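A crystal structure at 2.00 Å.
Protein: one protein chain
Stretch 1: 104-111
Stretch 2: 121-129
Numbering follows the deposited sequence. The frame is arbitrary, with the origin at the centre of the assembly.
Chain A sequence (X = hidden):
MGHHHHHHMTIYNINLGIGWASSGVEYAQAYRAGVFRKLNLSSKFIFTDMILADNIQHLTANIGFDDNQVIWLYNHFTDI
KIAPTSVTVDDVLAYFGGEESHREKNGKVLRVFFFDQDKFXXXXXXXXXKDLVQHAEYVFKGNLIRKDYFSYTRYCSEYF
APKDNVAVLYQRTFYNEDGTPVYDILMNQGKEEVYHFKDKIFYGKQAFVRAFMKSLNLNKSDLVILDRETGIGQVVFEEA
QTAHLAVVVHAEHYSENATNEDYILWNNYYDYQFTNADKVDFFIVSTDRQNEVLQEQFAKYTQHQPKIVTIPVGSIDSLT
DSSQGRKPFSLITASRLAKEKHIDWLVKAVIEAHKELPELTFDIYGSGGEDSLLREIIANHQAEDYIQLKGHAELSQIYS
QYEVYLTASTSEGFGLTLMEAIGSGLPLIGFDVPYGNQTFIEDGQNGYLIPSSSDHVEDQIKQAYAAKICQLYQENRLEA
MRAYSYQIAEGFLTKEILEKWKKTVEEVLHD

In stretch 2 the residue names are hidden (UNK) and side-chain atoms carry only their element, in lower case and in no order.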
# COMPACT_ATOMS: atom_id res chain seq x y z
N GLU A 104 23.02 23.49 13.88
CA GLU A 104 22.77 23.84 12.49
C GLU A 104 21.45 23.19 12.10
O GLU A 104 21.23 22.01 12.38
CB GLU A 104 23.87 23.34 11.57
CG GLU A 104 25.08 24.24 11.47
CD GLU A 104 26.31 23.50 10.97
OE1 GLU A 104 27.43 23.93 11.32
OE2 GLU A 104 26.16 22.49 10.23
N LYS A 105 20.57 23.97 11.48
CA LYS A 105 19.32 23.45 10.98
C LYS A 105 19.28 23.55 9.46
O LYS A 105 19.78 24.51 8.88
CB LYS A 105 18.14 24.19 11.60
CG LYS A 105 16.82 23.46 11.50
CD LYS A 105 15.77 24.19 12.30
CE LYS A 105 14.42 23.51 12.22
NZ LYS A 105 13.87 23.53 10.84
N ASN A 106 18.70 22.53 8.84
CA ASN A 106 18.52 22.47 7.41
C ASN A 106 17.27 21.63 7.16
O ASN A 106 17.35 20.40 7.10
CB ASN A 106 19.75 21.84 6.75
CG ASN A 106 19.80 22.05 5.25
OD1 ASN A 106 18.77 22.10 4.57
ND2 ASN A 106 21.01 22.17 4.72
N GLY A 107 16.13 22.31 7.06
CA GLY A 107 14.83 21.63 6.97
C GLY A 107 14.58 20.80 8.22
O GLY A 107 14.63 21.31 9.34
N LYS A 108 14.33 19.51 8.01
CA LYS A 108 14.05 18.55 9.10
C LYS A 108 15.33 18.04 9.79
O LYS A 108 15.25 17.28 10.76
CB LYS A 108 13.27 17.35 8.55
CG LYS A 108 11.84 17.64 8.15
CD LYS A 108 11.22 16.44 7.47
CE LYS A 108 9.76 16.71 7.13
NZ LYS A 108 9.15 15.49 6.54
N VAL A 109 16.49 18.43 9.28
CA VAL A 109 17.76 17.92 9.78
C VAL A 109 18.40 18.93 10.75
O VAL A 109 18.82 20.02 10.34
CB VAL A 109 18.71 17.56 8.63
CG1 VAL A 109 19.99 16.94 9.15
CG2 VAL A 109 18.01 16.61 7.65
N LEU A 110 18.41 18.58 12.04
CA LEU A 110 19.01 19.43 13.07
C LEU A 110 20.26 18.80 13.65
O LEU A 110 20.21 17.74 14.29
CB LEU A 110 18.00 19.73 14.19
CG LEU A 110 18.39 20.73 15.29
CD1 LEU A 110 18.37 22.18 14.78
CD2 LEU A 110 17.47 20.60 16.50
N ARG A 111 21.40 19.43 13.40
CA ARG A 111 22.65 18.93 13.92
C ARG A 111 23.07 19.74 15.14
O ARG A 111 23.16 20.97 15.07
CB ARG A 111 23.73 18.93 12.84
CG ARG A 111 24.99 18.20 13.27
CD ARG A 111 25.81 17.76 12.08
NE ARG A 111 25.12 16.75 11.29
CZ ARG A 111 25.62 16.18 10.20
NH1 ARG A 111 26.82 16.54 9.76
NH2 ARG A 111 24.92 15.27 9.54
N UNK A 121 25.32 15.19 17.46
CA UNK A 121 24.07 14.46 17.32
C UNK A 121 23.29 15.10 16.19
O UNK A 121 23.14 16.33 16.14
c UNK A 121 23.23 14.53 18.62
c UNK A 121 21.91 13.80 18.46
c UNK A 121 24.00 13.96 19.80
N UNK A 122 22.82 14.28 15.25
CA UNK A 122 21.91 14.76 14.21
C UNK A 122 20.50 14.28 14.52
O UNK A 122 20.25 13.07 14.63
c UNK A 122 22.37 14.32 12.81
o UNK A 122 23.75 14.65 12.64
c UNK A 122 21.53 14.99 11.72
N UNK A 123 19.59 15.23 14.71
CA UNK A 123 18.19 14.93 14.92
C UNK A 123 17.40 15.07 13.63
O UNK A 123 17.58 16.03 12.87
c UNK A 123 17.57 15.85 15.98
s UNK A 123 18.30 15.70 17.63
N UNK A 124 16.52 14.10 13.41
CA UNK A 124 15.62 14.12 12.27
C UNK A 124 14.22 14.41 12.76
O UNK A 124 13.56 13.57 13.38
c UNK A 124 19.58 12.46 9.56
c UNK A 124 18.50 12.96 8.84
c UNK A 124 15.72 12.81 11.47
c UNK A 124 18.18 12.18 11.48
c UNK A 124 19.42 12.07 10.88
c UNK A 124 17.07 12.67 10.78
c UNK A 124 17.25 13.07 9.46
o UNK A 124 20.81 12.34 8.96
N UNK A 125 13.79 15.64 12.50
CA UNK A 125 12.54 16.17 13.01
C UNK A 125 11.34 15.65 12.24
O UNK A 125 11.44 15.44 11.03
c UNK A 125 13.24 18.53 15.24
c UNK A 125 13.66 18.37 13.79
c UNK A 125 14.06 19.70 13.17
c UNK A 125 12.56 17.71 12.97
N UNK A 126 10.23 15.46 12.94
CA UNK A 126 8.97 15.07 12.31
C UNK A 126 8.54 16.21 11.39
O UNK A 126 8.17 15.99 10.24
c UNK A 126 7.85 14.79 13.35
c UNK A 126 8.27 13.70 14.31
c UNK A 126 6.54 14.39 12.68
N UNK A 127 8.65 17.43 11.92
CA UNK A 127 8.16 18.64 11.27
C UNK A 127 9.23 19.73 11.39
O UNK A 127 9.67 20.06 12.50
c UNK A 127 6.86 19.07 11.98
o UNK A 127 4.90 20.18 11.25
o UNK A 127 6.79 21.19 10.81
c UNK A 127 6.14 20.23 11.29
N UNK A 128 9.66 20.27 10.25
CA UNK A 128 10.70 21.32 10.19
C UNK A 128 10.47 22.46 11.18
O UNK A 128 11.42 23.07 11.66
c UNK A 128 10.83 21.92 8.78
c UNK A 128 11.02 20.93 7.64
o UNK A 128 8.82 19.94 7.77
o UNK A 128 9.57 20.53 5.80
c UNK A 128 9.70 20.44 7.04
N UNK A 129 9.20 22.75 11.48
CA UNK A 129 8.86 23.85 12.37
C UNK A 129 8.36 23.41 13.75
O UNK A 129 7.72 24.18 14.46
o UNK A 129 7.39 25.07 9.38
c UNK A 129 7.85 24.79 11.70
c UNK A 129 8.23 25.14 10.27
n UNK A 129 9.50 25.51 10.04
O HOH W 1 7.87 13.75 9.09

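Position 121 carries three side-chain carbons, one bearing the other two, a fork at the beta carbon. The nearest approach of the side chain to stretch 1 is 6.0 Å, from a terminal carbon to Leu110 O; the contact here is made by backbone, with the CA of Arg111 3.5 Å from the O of 121 in a CA-H...O arrangement. Three carbons in all, forked at the beta carbon, make this valine, Val121.

At position 122 the first side-chain carbon bears one oxygen and one carbon. The oxygen lies 2.8 Å from Arg111 NE, and the terminal carbon 3.6 Å from Val109 CG1. One hydroxyl and one methyl on the beta carbon define threonine, Thr122. Arg111 NE donates to Thr122 OG1, but the N-H...O angle of 126° makes this hydrogen bond weak.

Position 123 has one carbon followed by one sulfur, with no further atom. Its CB lies 4.3 Å from Leu110 CB, an apolar contact between facing residues. The residue is cysteine, Cys123. The backbone is more tightly held: Cys123 N donates to Leu110 O at 2.6 Å, and Leu110 N to Cys123 O at 2.8 Å, with angles of 165° and 169°. This reciprocal pair marks the hydrogen-bonded bridge of an antiparallel sheet.

Position 124 shows one carbon leading to a six-carbon ring that bears an oxygen. A ring carbon lies 3.9 Å from Val109 CG2, so the ring packs obliquely against the valine methyl. The phenol identifies tyrosine, Tyr124; the ring carbon is CE1. Val109 and Tyr124 form a non-hydrogen-bonded pair, their CA atoms 5.0 Å apart.

Position 125 has four carbons, forked at the second. One terminal carbon lies 4.1 Å from Leu110 CB and 3.9 Å from Lys105 CE, joining a buried side chain to the aliphatic part of an exposed one. The gamma-branched chain is leucine, Leu125. Leu125 N donates to Lys108 O at 2.8 Å and 175°, almost linear.

At position 126 there are three carbons, again forked at the first. The CA-to-CB bond points away from stretch 1, but the carbonyl O is 3.6 Å from Lys108 CE and accepts from a water at 2.5 Å; that water also receives a weak hydrogen bond from Lys108 NZ at 3.3 Å. This is valine, Val126.

Position 127 has two carbons, the second carrying two oxygens, hence aspartate, Asp127. It makes no contact with stretch 1; its OD1 instead accepts from the N of 129 at 2.9 Å.

Position 128 has three carbons, the third carrying two oxygens. The second carbon lies 3.6 Å from Gly107 C and one of the oxygens 3.4 Å from Lys108 CE, while the backbone O accepts from Lys105 NZ at 2.6 Å. This is glutamate, Glu128.

Position 129 has two carbons, the second bearing one oxygen and one nitrogen: an amide, asparagine, Asn129, essentially outside the contact.

The contact therefore works as an antiparallel ladder, with strand directions 156° apart. Leu110 and Cys123 share one face, Val109, Arg111, Thr122 and Tyr124 the other. Past the ladder, Lys105 anchors the loop through Glu128 O.

Stretch 2 (121-129) VTCYLVDEN
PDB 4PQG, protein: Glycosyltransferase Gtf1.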